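Local coordinates for protein putative O-Methyltransferase (Corynebacterium glutamicum, PDB 3DR5) that is of unknown function but probably transfers methyl groups to hydroxyl oxygens, with S-adenosyl-L-methionine as donor, as other O-methyltransferases do, at residues I61-A66 with G135-M140; A158-D163 with A205-V210; L125-Y130 with A149-R154. One frame throughout, in Å; residues are numbered along the deposited sequence.

All three interactions belong to one Rossmann-like domain built round a mixed sheet of order 3-2-1-4-5-7-6, the mark of class I methyltransferases. Interaction 1 sits where strands 59-63 and 130-135 end. Interaction 2 joins strand 157-161 to the antiparallel strand 207-212; the centres of interactions 1 and 2 are about 10 Å apart, and the Gly135 backbone probably hydrogen-bonds to Val160 and Ala162. Interaction 3 lies about 17 Å from the centres of both, where strand 130-135 begins and helix 142-152 ends. Along the chain the segments of interactions 1 and 3 alternate, while interaction 2 follows both. Strand 130-135 runs from interaction 3 to interaction 1, and helix 142-152 carries the chain back.

Interaction 1: residues I61-A66 with G135-M140; sequences IAITPA and GQVSPM
Ile63 and Gly135 form a parallel bridge, from which Gln136 N donates to Ile63 O at 2.7 Å, with a C=O...N angle of 174° that puts the donor almost along the C=O axis. Gly135 CA adds a CH...O contact to Ile63 O. The chains stay close for one more pair, Thr64 and Gln136, and then diverge. On the face covered by helix 142-152, Ile63 turns CG2 anti to its backbone N, and that methyl meets Val137 CG1 at 4.2 Å; Leu145 of the helix touches both side chains. Thr64 CB lies 3.5 Å from Gln136 CB, the two side chains crossing at a slant. Thr64 OG1, anti to its own N (chi1 169°), also rests against Gln136 CB, yet its polar partner is in its own segment. Ala66 N donates to Thr64 OG1 at 3.2 Å, an ST turn that leads through Ala66, the N-cap, into helix 67-77. Pro65 is a looser neighbour of Gln136. With a single hydrogen bond across it, a CH...O contact and otherwise van der Waals touches, the contact lies at the C-terminal ends of the two strands, the side where class I methyltransferases bind the cofactor; the same is probable here.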
loop_
_atom_site.group_PDB
_atom_site.type_symbol
_atom_site.label_atom_id
_atom_site.label_comp_id
_atom_site.label_asym_id
_atom_site.label_seq_id
_atom_site.Cartn_x
_atom_site.Cartn_y
_atom_site.Cartn_z
ATOM N N ILE A 61 10.873 11.484 2.682
ATOM C CA ILE A 61 12.245 11.467 2.191
ATOM C C ILE A 61 12.312 10.506 0.996
ATOM O O ILE A 61 11.801 9.381 1.060
ATOM C CB ILE A 61 13.255 10.959 3.238
ATOM C CG1 ILE A 61 13.270 11.877 4.457
ATOM C CG2 ILE A 61 14.670 10.932 2.622
ATOM C CD1 ILE A 61 14.161 11.383 5.583
ATOM N N ALA A 62 12.914 10.968 -0.098
ATOM C CA ALA A 62 13.106 10.133 -1.286
ATOM C C ALA A 62 14.626 10.010 -1.508
ATOM O O ALA A 62 15.304 10.986 -1.828
ATOM C CB ALA A 62 12.440 10.759 -2.527
ATOM N N ILE A 63 15.156 8.810 -1.315
ATOM C CA ILE A 63 16.574 8.540 -1.497
ATOM C C ILE A 63 16.704 7.743 -2.784
ATOM O O ILE A 63 16.547 6.522 -2.801
ATOM C CB ILE A 63 17.121 7.736 -0.312
ATOM C CG1 ILE A 63 17.060 8.596 0.954
ATOM C CG2 ILE A 63 18.539 7.292 -0.594
ATOM C CD1 ILE A 63 16.698 7.816 2.198
ATOM N N THR A 64 17.038 8.439 -3.864
ATOM C CA THR A 64 17.126 7.804 -5.172
ATOM C C THR A 64 17.711 8.744 -6.224
ATOM O O THR A 64 17.575 9.960 -6.111
ATOM C CB THR A 64 15.707 7.396 -5.631
ATOM O OG1 THR A 64 15.723 6.997 -7.004
ATOM C CG2 THR A 64 14.734 8.596 -5.483
ATOM N N PRO A 65 18.354 8.188 -7.262
ATOM C CA PRO A 65 18.951 8.974 -8.351
ATOM C C PRO A 65 17.863 9.667 -9.170
ATOM O O PRO A 65 18.111 10.675 -9.814
ATOM C CB PRO A 65 19.682 7.932 -9.194
ATOM C CG PRO A 65 20.022 6.865 -8.224
ATOM C CD PRO A 65 18.839 6.794 -7.280
ATOM N N ALA A 66 16.664 9.100 -9.162
ATOM C CA ALA A 66 15.537 9.673 -9.904
ATOM C C ALA A 66 14.485 10.196 -8.931
ATOM O O ALA A 66 13.353 9.728 -8.915
ATOM C CB ALA A 66 14.913 8.621 -10.812
ATOM N N GLY A 135 13.423 4.444 -0.463
ATOM C CA GLY A 135 14.826 4.224 -0.743
ATOM C C GLY A 135 15.086 3.381 -1.983
ATOM O O GLY A 135 14.488 2.319 -2.171
ATOM N N GLN A 136 15.940 3.891 -2.863
ATOM C CA GLN A 136 16.334 3.157 -4.054
ATOM C C GLN A 136 17.859 3.065 -3.926
ATOM O O GLN A 136 18.599 3.966 -4.333
ATOM C CB GLN A 136 15.966 3.900 -5.349
ATOM C CG GLN A 136 16.429 3.154 -6.592
ATOM C CD GLN A 136 15.400 2.173 -7.121
ATOM O OE1 GLN A 136 15.635 0.965 -7.160
ATOM N NE2 GLN A 136 14.252 2.690 -7.536
ATOM N N VAL A 137 18.328 1.963 -3.361
ATOM C CA VAL A 137 19.755 1.762 -3.132
ATOM C C VAL A 137 20.218 0.390 -3.602
ATOM O O VAL A 137 19.411 -0.425 -4.063
ATOM C CB VAL A 137 20.085 1.911 -1.622
ATOM C CG1 VAL A 137 19.674 3.297 -1.132
ATOM C CG2 VAL A 137 19.341 0.843 -0.809
ATOM N N SER A 138 21.521 0.143 -3.490
ATOM C CA SER A 138 22.076 -1.150 -3.861
ATOM C C SER A 138 21.764 -2.097 -2.707
ATOM O O SER A 138 21.663 -1.674 -1.548
ATOM C CB SER A 138 23.590 -1.071 -4.046
ATOM O OG SER A 138 23.911 -0.283 -5.170
ATOM N N PRO A 139 21.599 -3.389 -3.009
ATOM C CA PRO A 139 21.299 -4.407 -1.998
ATOM C C PRO A 139 22.304 -4.420 -0.853
ATOM O O PRO A 139 21.986 -4.858 0.256
ATOM C CB PRO A 139 21.288 -5.724 -2.799
ATOM C CG PRO A 139 21.849 -5.368 -4.162
ATOM C CD PRO A 139 21.493 -3.934 -4.372
HETATM N N MSE A 140 23.518 -3.946 -1.116
HETATM C CA MSE A 140 24.539 -3.926 -0.071
HETATM C C MSE A 140 24.328 -2.769 0.904
HETATM O O MSE A 140 24.903 -2.747 1.992
HETATM C CB MSE A 140 25.949 -3.887 -0.695
HETATM C CG MSE A 140 26.377 -5.240 -1.312
HETATM SE SE MSE A 140 27.814 -6.180 -0.368
HETATM C CE MSE A 140 27.560 -5.475 1.422
#

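Interaction 2: residues A158-D163 with A205-V210; sequences ALVLAD and AGLTVV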
loop_
_atom_site.group_PDB
_atom_site.type_symbol
_atom_site.label_atom_id
_atom_site.label_comp_id
_atom_site.label_asym_id
_atom_site.label_seq_id
_atom_site.Cartn_x
_atom_site.Cartn_y
_atom_site.Cartn_z
ATOM N N ALA A 158 6.140 4.726 7.159
ATOM C CA ALA A 158 6.593 3.635 6.313
ATOM C C ALA A 158 7.907 3.842 5.604
ATOM O O ALA A 158 8.159 4.911 5.047
ATOM C CB ALA A 158 5.525 3.296 5.279
ATOM N N LEU A 159 8.729 2.797 5.614
ATOM C CA LEU A 159 9.985 2.789 4.890
ATOM C C LEU A 159 9.687 1.886 3.677
ATOM O O LEU A 159 9.271 0.731 3.833
ATOM C CB LEU A 159 11.110 2.163 5.731
ATOM C CG LEU A 159 12.435 1.883 5.008
ATOM C CD1 LEU A 159 13.051 3.184 4.491
ATOM C CD2 LEU A 159 13.379 1.198 5.989
ATOM N N VAL A 160 9.883 2.418 2.473
ATOM C CA VAL A 160 9.642 1.674 1.238
ATOM C C VAL A 160 10.959 1.392 0.515
ATOM O O VAL A 160 11.656 2.318 0.087
ATOM C CB VAL A 160 8.690 2.452 0.305
ATOM C CG1 VAL A 160 8.401 1.632 -0.938
ATOM C CG2 VAL A 160 7.387 2.758 1.043
ATOM N N LEU A 161 11.295 0.106 0.380
ATOM C CA LEU A 161 12.546 -0.313 -0.260
ATOM C C LEU A 161 12.325 -0.966 -1.620
ATOM O O LEU A 161 11.881 -2.111 -1.712
ATOM C CB LEU A 161 13.303 -1.273 0.665
ATOM C CG LEU A 161 13.535 -0.737 2.091
ATOM C CD1 LEU A 161 14.098 -1.844 2.989
ATOM C CD2 LEU A 161 14.479 0.458 2.045
ATOM N N ALA A 162 12.649 -0.229 -2.676
ATOM C CA ALA A 162 12.489 -0.719 -4.044
ATOM C C ALA A 162 13.432 -1.864 -4.413
ATOM O O ALA A 162 14.576 -1.906 -3.955
ATOM C CB ALA A 162 12.682 0.427 -5.027
ATOM N N ASP A 163 12.930 -2.780 -5.247
ATOM C CA ASP A 163 13.688 -3.928 -5.753
ATOM C C ASP A 163 14.500 -4.689 -4.707
ATOM O O ASP A 163 15.500 -5.316 -5.039
ATOM C CB ASP A 163 14.640 -3.473 -6.856
ATOM C CG ASP A 163 13.954 -2.632 -7.911
ATOM O OD1 ASP A 163 12.806 -2.959 -8.267
ATOM O OD2 ASP A 163 14.563 -1.651 -8.397
ATOM N N ALA A 205 10.997 -5.252 -8.743
ATOM C CA ALA A 205 11.708 -6.508 -8.499
ATOM C C ALA A 205 11.399 -7.032 -7.087
ATOM O O ALA A 205 12.139 -7.858 -6.546
ATOM C CB ALA A 205 13.223 -6.303 -8.668
ATOM N N GLY A 206 10.310 -6.553 -6.490
ATOM C CA GLY A 206 9.945 -6.990 -5.151
ATOM C C GLY A 206 10.146 -5.868 -4.149
ATOM O O GLY A 206 11.267 -5.556 -3.770
ATOM N N LEU A 207 9.040 -5.287 -3.701
ATOM C CA LEU A 207 9.054 -4.162 -2.783
ATOM C C LEU A 207 8.899 -4.545 -1.330
ATOM O O LEU A 207 8.044 -5.347 -0.986
ATOM C CB LEU A 207 7.931 -3.205 -3.188
ATOM C CG LEU A 207 7.746 -1.854 -2.494
ATOM C CD1 LEU A 207 8.796 -0.877 -3.015
ATOM C CD2 LEU A 207 6.349 -1.310 -2.768
ATOM N N THR A 208 9.737 -3.979 -0.472
ATOM C CA THR A 208 9.602 -4.243 0.948
ATOM C C THR A 208 9.234 -2.932 1.629
ATOM O O THR A 208 9.981 -1.945 1.556
ATOM C CB THR A 208 10.899 -4.765 1.605
ATOM O OG1 THR A 208 11.311 -5.978 0.968
ATOM C CG2 THR A 208 10.653 -5.057 3.087
ATOM N N VAL A 209 8.062 -2.895 2.247
ATOM C CA VAL A 209 7.682 -1.704 2.974
ATOM C C VAL A 209 7.541 -2.120 4.437
ATOM O O VAL A 209 6.875 -3.098 4.781
ATOM C CB VAL A 209 6.384 -1.008 2.386
ATOM C CG1 VAL A 209 5.706 -1.907 1.403
ATOM C CG2 VAL A 209 5.471 -0.546 3.500
ATOM N N VAL A 210 8.220 -1.391 5.304
ATOM C CA VAL A 210 8.166 -1.693 6.704
ATOM C C VAL A 210 7.704 -0.438 7.425
ATOM O O VAL A 210 8.348 0.622 7.390
ATOM C CB VAL A 210 9.556 -2.292 7.202
ATOM C CG1 VAL A 210 10.633 -2.015 6.178
ATOM C CG2 VAL A 210 9.914 -1.801 8.568
#
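Leu159 and Val210 exchange two backbone bonds, Leu159 N to Val210 O and Val210 N to Leu159 O, both 2.8 Å. Two residues along strand 157-161, Leu161 and Thr208 do the same, with Leu161 N to Thr208 O at 2.7 Å and a longer return bond. Between them Val160 and Val209 make the non-hydrogen-bonded pair; their side chains lie side by side, Val160 CG2 against Val209 CB. Val160 CG1 is modelled only 3.3 Å from Leu207 CD1, a separation too short for methyl groups and so doubtful in detail, though the two side chains clearly meet. Helix 39-51 covers this face, and Thr47 of the second subunit packs on Val209. Here the sheet changes direction: strand 157-161 is the last of the parallel run, and strand 207-212 comes back antiparallel beside it, inserted between strands 157-161 and 196-201 in the manner of class I methyltransferases. Leu159, Leu161 and Val210 project from the other face, under helix 142-152. Beyond the ladder Asp163 takes over. Asp163 CB lies 3.6 Å from Ala205 CB. Asp163 CG, set anti to the carbonyl carbon (chi1 -50°), is 3.8 Å from Ala205 CB. At the tip, Asp163 OD1 accepts from Ala205 N at 3.0 Å, the N-H coming to the anti side of the carboxylate and 20° out of its plane.

Interaction 3: residues L125-Y130 with A149-R154; sequences LANDSY and AWPLLR
Tyr130 and Leu152 carry the tight half of this contact, buried together with Leu153. Leu152 O accepts twice, from Ser129 N and from Tyr130 N, each at 2.9 Å; the donors come from opposite faces of the carbonyl plane. Beside these bonds Tyr130 CD2 lies 3.9 Å from Leu152 CB, the side chains pointing the same way. Leu152 reaches on with CD2 to Leu125 CB and the Ala126 carbonyl, and Met122 also touches it. Tyr130 O then takes Arg154 N, completing a parallel bridge between Tyr130 and Leu153. This is the base of a beta-alpha-beta crossover: the chain has run up strand 130-135 and back down helix 142-152, and passes through the short strand 153-154 before entering the sheet again as strand 157-161. On the outer half Asn127, Asp128 and Pro151 are solvent-exposed. Asp128 N still donates to Pro151 O at 2.7 Å, in the carbonyl plane, and Asn127 OD1 rests on Pro151 CB. The Arg154 chain bends at chi3 (71°); Arg154 NH1 donates to Asp128 O at 2.6 Å, that oxygen lying near the guanidinium plane, at its edge. Asp128 OD2 sits 3.8 Å from Arg154 NH1, well out of that plane, a long and purely electrostatic pairing. Asp128 OD1 is instead linked through a water to Leu153 O.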
loop_
_atom_site.group_PDB
_atom_site.type_symbol
_atom_site.label_atom_id
_atom_site.label_comp_id
_atom_site.label_asym_id
_atom_site.label_seq_id
_atom_site.Cartn_x
_atom_site.Cartn_y
_atom_site.Cartn_z
ATOM N N LEU A 125 19.691 14.428 10.187
ATOM C CA LEU A 125 18.274 14.735 10.169
ATOM C C LEU A 125 17.655 14.432 11.527
ATOM O O LEU A 125 18.197 13.660 12.307
ATOM C CB LEU A 125 17.583 13.939 9.046
ATOM C CG LEU A 125 18.140 14.145 7.625
ATOM C CD1 LEU A 125 17.530 13.102 6.693
ATOM C CD2 LEU A 125 17.845 15.558 7.123
ATOM N N ALA A 126 16.513 15.045 11.804
ATOM C CA ALA A 126 15.847 14.864 13.087
ATOM C C ALA A 126 15.114 13.539 13.242
ATOM O O ALA A 126 14.342 13.142 12.376
ATOM C CB ALA A 126 14.884 16.035 13.335
ATOM N N ASN A 127 15.367 12.865 14.359
ATOM C CA ASN A 127 14.722 11.593 14.657
ATOM C C ASN A 127 13.210 11.755 14.857
ATOM O O ASN A 127 12.743 12.811 15.300
ATOM C CB ASN A 127 15.289 10.983 15.940
ATOM C CG ASN A 127 16.633 10.321 15.743
ATOM O OD1 ASN A 127 16.956 9.856 14.649
ATOM N ND2 ASN A 127 17.426 10.252 16.819
ATOM N N ASP A 128 12.450 10.716 14.513
ATOM C CA ASP A 128 11.001 10.722 14.728
ATOM C C ASP A 128 10.287 11.901 14.080
ATOM O O ASP A 128 9.354 12.464 14.658
ATOM C CB ASP A 128 10.753 10.733 16.245
ATOM C CG ASP A 128 9.318 10.380 16.625
ATOM O OD1 ASP A 128 8.767 9.427 16.036
ATOM O OD2 ASP A 128 8.747 11.044 17.525
ATOM N N SER A 129 10.702 12.265 12.875
ATOM C CA SER A 129 10.100 13.409 12.202
ATOM C C SER A 129 9.516 13.129 10.826
ATOM O O SER A 129 8.884 14.001 10.233
ATOM C CB SER A 129 11.132 14.521 12.062
ATOM O OG SER A 129 11.184 15.356 13.198
ATOM N N TYR A 130 9.703 11.918 10.321
ATOM C CA TYR A 130 9.232 11.598 8.990
ATOM C C TYR A 130 8.172 10.512 8.942
ATOM O O TYR A 130 8.255 9.512 9.649
ATOM C CB TYR A 130 10.444 11.231 8.127
ATOM C CG TYR A 130 11.429 12.379 7.984
ATOM C CD1 TYR A 130 11.244 13.361 7.008
ATOM C CD2 TYR A 130 12.482 12.540 8.890
ATOM C CE1 TYR A 130 12.087 14.471 6.924
ATOM C CE2 TYR A 130 13.330 13.644 8.819
ATOM C CZ TYR A 130 13.119 14.613 7.834
ATOM O OH TYR A 130 13.955 15.706 7.757
ATOM N N ALA A 149 17.291 4.927 8.482
ATOM C CA ALA A 149 15.941 5.444 8.354
ATOM C C ALA A 149 15.021 5.208 9.549
ATOM O O ALA A 149 14.227 6.082 9.912
ATOM C CB ALA A 149 15.300 4.887 7.077
ATOM N N TRP A 150 15.131 4.043 10.175
ATOM C CA TRP A 150 14.237 3.713 11.285
ATOM C C TRP A 150 14.063 4.792 12.340
ATOM O O TRP A 150 12.931 5.165 12.670
ATOM C CB TRP A 150 14.655 2.396 11.954
ATOM C CG TRP A 150 13.502 1.715 12.656
ATOM C CD1 TRP A 150 13.383 1.469 13.991
ATOM C CD2 TRP A 150 12.296 1.225 12.049
ATOM N NE1 TRP A 150 12.180 0.853 14.256
ATOM C CE2 TRP A 150 11.495 0.688 13.081
ATOM C CE3 TRP A 150 11.820 1.177 10.730
ATOM C CZ2 TRP A 150 10.233 0.123 12.840
ATOM C CZ3 TRP A 150 10.567 0.613 10.487
ATOM C CH2 TRP A 150 9.793 0.088 11.539
ATOM N N PRO A 151 15.172 5.320 12.875
ATOM C CA PRO A 151 15.057 6.363 13.898
ATOM C C PRO A 151 14.310 7.607 13.420
ATOM O O PRO A 151 13.645 8.275 14.206
ATOM C CB PRO A 151 16.514 6.696 14.238
ATOM C CG PRO A 151 17.278 5.477 13.842
ATOM C CD PRO A 151 16.582 4.990 12.599
ATOM N N LEU A 152 14.426 7.917 12.131
ATOM C CA LEU A 152 13.784 9.104 11.560
ATOM C C LEU A 152 12.279 8.940 11.373
ATOM O O LEU A 152 11.525 9.910 11.372
ATOM C CB LEU A 152 14.429 9.447 10.216
ATOM C CG LEU A 152 15.962 9.546 10.157
ATOM C CD1 LEU A 152 16.437 9.626 8.697
ATOM C CD2 LEU A 152 16.429 10.765 10.943
ATOM N N LEU A 153 11.848 7.695 11.221
ATOM C CA LEU A 153 10.439 7.378 11.010
ATOM C C LEU A 153 9.558 7.539 12.217
ATOM O O LEU A 153 9.947 7.174 13.319
ATOM C CB LEU A 153 10.279 5.945 10.522
ATOM C CG LEU A 153 10.345 5.618 9.032
ATOM C CD1 LEU A 153 10.146 4.113 8.842
ATOM C CD2 LEU A 153 9.251 6.407 8.276
ATOM N N ARG A 154 8.366 8.092 12.014
ATOM C CA ARG A 154 7.412 8.221 13.107
ATOM C C ARG A 154 6.548 6.938 13.092
ATOM O O ARG A 154 6.509 6.215 12.081
ATOM C CB ARG A 154 6.524 9.455 12.911
ATOM C CG ARG A 154 7.294 10.754 12.977
ATOM C CD ARG A 154 6.475 11.932 12.489
ATOM N NE ARG A 154 5.409 12.301 13.414
ATOM C CZ ARG A 154 5.606 12.873 14.600
ATOM N NH1 ARG A 154 6.838 13.148 15.016
ATOM N NH2 ARG A 154 4.566 13.181 15.361
HETATM O O HOH W 1 10.103 7.075 16.177
#